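Long-range contact in peptidoglycan D,D-transpeptidase MrdA (PDB 7KIS), which probably cross-links the peptide stems of the peptidoglycan cell wall and, as penicillin-binding protein 2, is a target of beta-lactams and diazabicyclooctane inhibitors: residues Ala334-Pro345 with Leu500-Val509. Residues are numbered along the deposited sequence; the frame is centred on the assembly and turned at random.
Sequences ALAGLDAGVVTP and LRDPANWDRV
Asn-505 OD1 is gripped by Arg-508, whose NE donates a hydrogen bond of 3.2 Å at an N-H...O angle of 160° and whose NH2 adds a weak second one; Pro-345 CG makes a separate apolar contact with OD1. Within the penicillin-binding transpeptidase domain, this contact pairs the C-terminal part of helix 330-340, which begins just after the predicted acyl-ester Ser-327, with the start of helix 504-518; the segment axes run roughly antiparallel, at 145°, 10.7 Å apart at their closest. OD1 lies in the guanidinium plane of Arg-508, which probably limits the group's rotation; the salt bridge from Asp-502 to NH2 is doubtfully short. Pro-345 CG rests over a guanidinium face, 3.3 Å from Arg-508 NE.

Leu-335 fills the apolar centre. Its chi1 of -79° puts CG beside the backbone N, and an extended chi2 then spreads the methyls: CD2 between Leu-500 CD2 and Val-509 CG2, CD1 3.6 Å from Trp-506 CZ3. Phe-404 and Phe-408 also touch Leu-335. At the helix end, Asp-339 OD1 accepts a weak bond from the backbone N of Arg-501, long at 3.4 Å. Asp-339 O lies over one face of the Arg-501 guanidinium, 3.0 Å from NH1, at too poor an angle for a hydrogen bond.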
ATOM      1  N   ALA A 334      13.669 -12.995   5.280  1.00 26.79           N
ATOM      2  CA  ALA A 334      14.071 -13.860   6.383  1.00 23.01           C
ATOM      3  C   ALA A 334      13.112 -15.034   6.533  1.00 28.56           C
ATOM      4  O   ALA A 334      13.538 -16.168   6.785  1.00 27.84           O
ATOM      5  CB  ALA A 334      14.148 -13.059   7.680  1.00 22.35           C
ATOM      6  N   LEU A 335      11.810 -14.780   6.381  1.00 30.14           N
ATOM      7  CA  LEU A 335      10.837 -15.863   6.438  1.00 29.07           C
ATOM      8  C   LEU A 335      10.990 -16.812   5.257  1.00 31.25           C
ATOM      9  O   LEU A 335      10.696 -18.005   5.380  1.00 28.20           O
ATOM     10  CB  LEU A 335       9.421 -15.291   6.483  1.00 33.04           C
ATOM     11  CG  LEU A 335       8.952 -14.762   7.839  1.00 26.57           C
ATOM     12  CD1 LEU A 335       7.546 -14.200   7.733  1.00 24.19           C
ATOM     13  CD2 LEU A 335       9.017 -15.857   8.891  1.00 26.86           C
ATOM     14  N   ALA A 336      11.437 -16.301   4.107  1.00 34.57           N
ATOM     15  CA  ALA A 336      11.701 -17.172   2.967  1.00 33.22           C
ATOM     16  C   ALA A 336      12.851 -18.127   3.262  1.00 39.03           C
ATOM     17  O   ALA A 336      12.787 -19.312   2.918  1.00 44.83           O
ATOM     18  CB  ALA A 336      12.000 -16.338   1.723  1.00 38.83           C
ATOM     19  N   GLY A 337      13.912 -17.626   3.900  1.00 32.95           N
ATOM     20  CA  GLY A 337      15.023 -18.494   4.253  1.00 34.49           C
ATOM     21  C   GLY A 337      14.701 -19.405   5.421  1.00 32.91           C
ATOM     22  O   GLY A 337      15.094 -20.575   5.433  1.00 34.27           O
ATOM     23  N   LEU A 338      13.991 -18.881   6.424  1.00 34.31           N
ATOM     24  CA  LEU A 338      13.621 -19.696   7.577  1.00 30.53           C
ATOM     25  C   LEU A 338      12.699 -20.836   7.165  1.00 32.25           C
ATOM     26  O   LEU A 338      12.779 -21.942   7.713  1.00 33.65           O
ATOM     27  CB  LEU A 338      12.960 -18.828   8.648  1.00 28.25           C
ATOM     28  CG  LEU A 338      13.879 -17.947   9.500  1.00 28.23           C
ATOM     29  CD1 LEU A 338      13.079 -16.863  10.205  1.00 31.07           C
ATOM     30  CD2 LEU A 338      14.656 -18.776  10.508  1.00 19.58           C
ATOM     31  N   ASP A 339      11.813 -20.584   6.197  1.00 30.60           N
ATOM     32  CA  ASP A 339      10.888 -21.618   5.749  1.00 27.52           C
ATOM     33  C   ASP A 339      11.621 -22.731   5.011  1.00 34.85           C
ATOM     34  O   ASP A 339      11.358 -23.915   5.244  1.00 40.19           O
ATOM     35  CB  ASP A 339       9.808 -21.001   4.860  1.00 35.74           C
ATOM     36  CG  ASP A 339       8.639 -21.934   4.627  1.00 43.73           C
ATOM     37  OD1 ASP A 339       8.007 -22.358   5.617  1.00 43.61           O
ATOM     38  OD2 ASP A 339       8.348 -22.240   3.450  1.00 49.38           O
ATOM     39  N   ALA A 340      12.539 -22.370   4.111  1.00 33.96           N
ATOM     40  CA  ALA A 340      13.279 -23.375   3.358  1.00 40.75           C
ATOM     41  C   ALA A 340      14.211 -24.194   4.241  1.00 36.98           C
ATOM     42  O   ALA A 340      14.564 -25.319   3.871  1.00 42.92           O
ATOM     43  CB  ALA A 340      14.078 -22.712   2.237  1.00 30.49           C
ATOM     44  N   GLY A 341      14.622 -23.660   5.388  1.00 23.02           N
ATOM     45  CA  GLY A 341      15.558 -24.341   6.255  1.00 29.58           C
ATOM     46  C   GLY A 341      17.009 -23.978   6.036  1.00 27.98           C
ATOM     47  O   GLY A 341      17.879 -24.538   6.717  1.00 27.26           O
ATOM     48  N   VAL A 342      17.301 -23.064   5.109  1.00 29.59           N
ATOM     49  CA  VAL A 342      18.678 -22.657   4.867  1.00 35.63           C
ATOM     50  C   VAL A 342      19.232 -21.824   6.016  1.00 36.43           C
ATOM     51  O   VAL A 342      20.454 -21.747   6.189  1.00 45.91           O
ATOM     52  CB  VAL A 342      18.774 -21.893   3.532  1.00 29.80           C
ATOM     53  CG1 VAL A 342      18.263 -22.764   2.397  1.00 26.45           C
ATOM     54  CG2 VAL A 342      17.985 -20.599   3.597  1.00 25.59           C
ATOM     55  N   VAL A 343      18.363 -21.202   6.810  1.00 36.57           N
ATOM     56  CA  VAL A 343      18.760 -20.383   7.952  1.00 32.82           C
ATOM     57  C   VAL A 343      17.799 -20.681   9.096  1.00 29.66           C
ATOM     58  O   VAL A 343      16.594 -20.839   8.880  1.00 33.59           O
ATOM     59  CB  VAL A 343      18.758 -18.872   7.617  1.00 40.47           C
ATOM     60  CG1 VAL A 343      19.544 -18.090   8.649  1.00 31.48           C
ATOM     61  CG2 VAL A 343      19.330 -18.609   6.234  1.00 39.76           C
ATOM     62  N   THR A 344      18.335 -20.767  10.307  1.00 30.19           N
ATOM     63  CA  THR A 344      17.555 -21.026  11.508  1.00 32.20           C
ATOM     64  C   THR A 344      17.555 -19.792  12.406  1.00 36.84           C
ATOM     65  O   THR A 344      18.415 -18.917  12.268  1.00 41.31           O
ATOM     66  CB  THR A 344      18.117 -22.238  12.269  1.00 36.90           C
ATOM     67  OG1 THR A 344      19.370 -21.896  12.871  1.00 52.54           O
ATOM     68  CG2 THR A 344      18.310 -23.418  11.325  1.00 28.73           C
ATOM     69  N   PRO A 345      16.597 -19.681  13.335  1.00 33.93           N
ATOM     70  CA  PRO A 345      16.478 -18.435  14.117  1.00 35.16           C
ATOM     71  C   PRO A 345      17.720 -18.055  14.908  1.00 43.33           C
ATOM     72  O   PRO A 345      17.882 -16.872  15.232  1.00 43.66           O
ATOM     73  CB  PRO A 345      15.298 -18.723  15.053  1.00 37.21           C
ATOM     74  CG  PRO A 345      14.499 -19.752  14.345  1.00 27.12           C
ATOM     75  CD  PRO A 345      15.486 -20.609  13.617  1.00 33.34           C
ATOM     76  N   LEU A 500       3.492 -21.497   7.431  1.00 30.47           N
ATOM     77  CA  LEU A 500       4.880 -21.835   7.695  1.00 27.72           C
ATOM     78  C   LEU A 500       4.987 -23.224   8.312  1.00 33.18           C
ATOM     79  O   LEU A 500       4.095 -23.676   9.036  1.00 29.27           O
ATOM     80  CB  LEU A 500       5.514 -20.802   8.629  1.00 25.81           C
ATOM     81  CG  LEU A 500       6.243 -19.606   8.009  1.00 29.65           C
ATOM     82  CD1 LEU A 500       5.429 -18.969   6.897  1.00 26.30           C
ATOM     83  CD2 LEU A 500       6.569 -18.576   9.076  1.00 35.62           C
ATOM     84  N   ARG A 501       6.098 -23.903   8.020  1.00 34.56           N
ATOM     85  CA  ARG A 501       6.356 -25.200   8.633  1.00 38.95           C
ATOM     86  C   ARG A 501       6.711 -25.080  10.108  1.00 37.58           C
ATOM     87  O   ARG A 501       6.719 -26.094  10.814  1.00 40.52           O
ATOM     88  CB  ARG A 501       7.475 -25.923   7.883  1.00 36.54           C
ATOM     89  CG  ARG A 501       7.024 -26.577   6.586  1.00 48.65           C
ATOM     90  CD  ARG A 501       8.076 -26.429   5.502  1.00 47.18           C
ATOM     91  NE  ARG A 501       9.403 -26.788   5.990  1.00 58.54           N
ATOM     92  CZ  ARG A 501      10.502 -26.786   5.244  1.00 60.39           C
ATOM     93  NH1 ARG A 501      10.437 -26.438   3.965  1.00 63.76           N
ATOM     94  NH2 ARG A 501      11.667 -27.127   5.775  1.00 57.84           N
ATOM     95  N   ASP A 502       6.999 -23.869  10.580  1.00 32.03           N
ATOM     96  CA  ASP A 502       7.134 -23.584  12.007  1.00 34.21           C
ATOM     97  C   ASP A 502       6.462 -22.237  12.237  1.00 38.56           C
ATOM     98  O   ASP A 502       7.083 -21.182  12.029  1.00 37.08           O
ATOM     99  CB  ASP A 502       8.594 -23.564  12.454  1.00 34.67           C
ATOM    100  CG  ASP A 502       8.743 -23.304  13.940  1.00 31.46           C
ATOM    101  OD1 ASP A 502       7.771 -23.538  14.688  1.00 31.94           O
ATOM    102  OD2 ASP A 502       9.834 -22.867  14.362  1.00 35.31           O
ATOM    103  N   PRO A 503       5.193 -22.230  12.656  1.00 32.58           N
ATOM    104  CA  PRO A 503       4.460 -20.957  12.761  1.00 29.11           C
ATOM    105  C   PRO A 503       5.045 -19.992  13.776  1.00 35.51           C
ATOM    106  O   PRO A 503       4.706 -18.802  13.740  1.00 34.75           O
ATOM    107  CB  PRO A 503       3.044 -21.400  13.154  1.00 22.57           C
ATOM    108  CG  PRO A 503       3.225 -22.740  13.785  1.00 22.45           C
ATOM    109  CD  PRO A 503       4.373 -23.382  13.064  1.00 31.20           C
ATOM    110  N   ALA A 504       5.910 -20.458  14.678  1.00 33.62           N
ATOM    111  CA  ALA A 504       6.568 -19.563  15.621  1.00 30.93           C
ATOM    112  C   ALA A 504       7.527 -18.591  14.945  1.00 35.90           C
ATOM    113  O   ALA A 504       7.948 -17.622  15.587  1.00 39.48           O
ATOM    114  CB  ALA A 504       7.316 -20.374  16.681  1.00 34.60           C
ATOM    115  N   ASN A 505       7.885 -18.826  13.679  1.00 33.56           N
ATOM    116  CA  ASN A 505       8.759 -17.897  12.971  1.00 35.22           C
ATOM    117  C   ASN A 505       8.104 -16.533  12.796  1.00 34.97           C
ATOM    118  O   ASN A 505       8.804 -15.518  12.701  1.00 34.46           O
ATOM    119  CB  ASN A 505       9.156 -18.476  11.613  1.00 35.39           C
ATOM    120  CG  ASN A 505      10.251 -19.517  11.720  1.00 35.70           C
ATOM    121  OD1 ASN A 505      11.073 -19.477  12.636  1.00 36.17           O
ATOM    122  ND2 ASN A 505      10.268 -20.458  10.784  1.00 36.43           N
ATOM    123  N   TRP A 506       6.771 -16.492  12.730  1.00 32.04           N
ATOM    124  CA  TRP A 506       6.065 -15.214  12.697  1.00 27.83           C
ATOM    125  C   TRP A 506       6.437 -14.360  13.902  1.00 31.63           C
ATOM    126  O   TRP A 506       6.794 -13.185  13.761  1.00 30.73           O
ATOM    127  CB  TRP A 506       4.554 -15.445  12.646  1.00 36.83           C
ATOM    128  CG  TRP A 506       4.064 -16.086  11.380  1.00 37.19           C
ATOM    129  CD1 TRP A 506       3.630 -17.372  11.228  1.00 36.38           C
ATOM    130  CD2 TRP A 506       3.946 -15.471  10.091  1.00 24.78           C
ATOM    131  NE1 TRP A 506       3.254 -17.596   9.926  1.00 40.06           N
ATOM    132  CE2 TRP A 506       3.439 -16.445   9.207  1.00 39.81           C
ATOM    133  CE3 TRP A 506       4.222 -14.193   9.597  1.00 19.20           C
ATOM    134  CZ2 TRP A 506       3.204 -16.181   7.859  1.00 34.93           C
ATOM    135  CZ3 TRP A 506       3.987 -13.932   8.259  1.00 30.49           C
ATOM    136  CH2 TRP A 506       3.483 -14.922   7.406  1.00 28.89           C
ATOM    137  N   ASP A 507       6.355 -14.939  15.104  1.00 33.09           N
ATOM    138  CA  ASP A 507       6.639 -14.181  16.318  1.00 30.65           C
ATOM    139  C   ASP A 507       8.110 -13.798  16.416  1.00 32.42           C
ATOM    140  O   ASP A 507       8.449 -12.808  17.074  1.00 39.34           O
ATOM    141  CB  ASP A 507       6.235 -14.995  17.549  1.00 33.53           C
ATOM    142  CG  ASP A 507       4.741 -14.956  17.818  1.00 46.93           C
ATOM    143  OD1 ASP A 507       4.033 -14.166  17.162  1.00 38.01           O
ATOM    144  OD2 ASP A 507       4.278 -15.720  18.691  1.00 50.17           O
ATOM    145  N   ARG A 508       8.996 -14.564  15.776  1.00 30.15           N
ATOM    146  CA  ARG A 508      10.420 -14.247  15.815  1.00 31.19           C
ATOM    147  C   ARG A 508      10.777 -13.101  14.876  1.00 30.89           C
ATOM    148  O   ARG A 508      11.549 -12.210  15.247  1.00 33.72           O
ATOM    149  CB  ARG A 508      11.239 -15.494  15.487  1.00 30.09           C
ATOM    150  CG  ARG A 508      11.124 -16.576  16.543  1.00 30.53           C
ATOM    151  CD  ARG A 508      12.179 -17.645  16.364  1.00 31.97           C
ATOM    152  NE  ARG A 508      11.645 -18.830  15.701  1.00 35.49           N
ATOM    153  CZ  ARG A 508      11.278 -19.937  16.336  1.00 29.09           C
ATOM    154  NH1 ARG A 508      11.387 -20.015  17.655  1.00 30.47           N
ATOM    155  NH2 ARG A 508      10.802 -20.969  15.653  1.00 31.82           N
ATOM    156  N   VAL A 509      10.234 -13.110  13.657  1.00 26.42           N
ATOM    157  CA  VAL A 509      10.462 -11.998  12.739  1.00 28.37           C
ATOM    158  C   VAL A 509       9.768 -10.738  13.242  1.00 24.23           C
ATOM    159  O   VAL A 509      10.311  -9.631  13.140  1.00 20.15           O
ATOM    160  CB  VAL A 509      10.001 -12.380  11.320  1.00 33.03           C
ATOM    161  CG1 VAL A 509       9.817 -11.141  10.460  1.00 15.60           C
ATOM    162  CG2 VAL A 509      10.998 -13.333  10.680  1.00 28.31           C
TER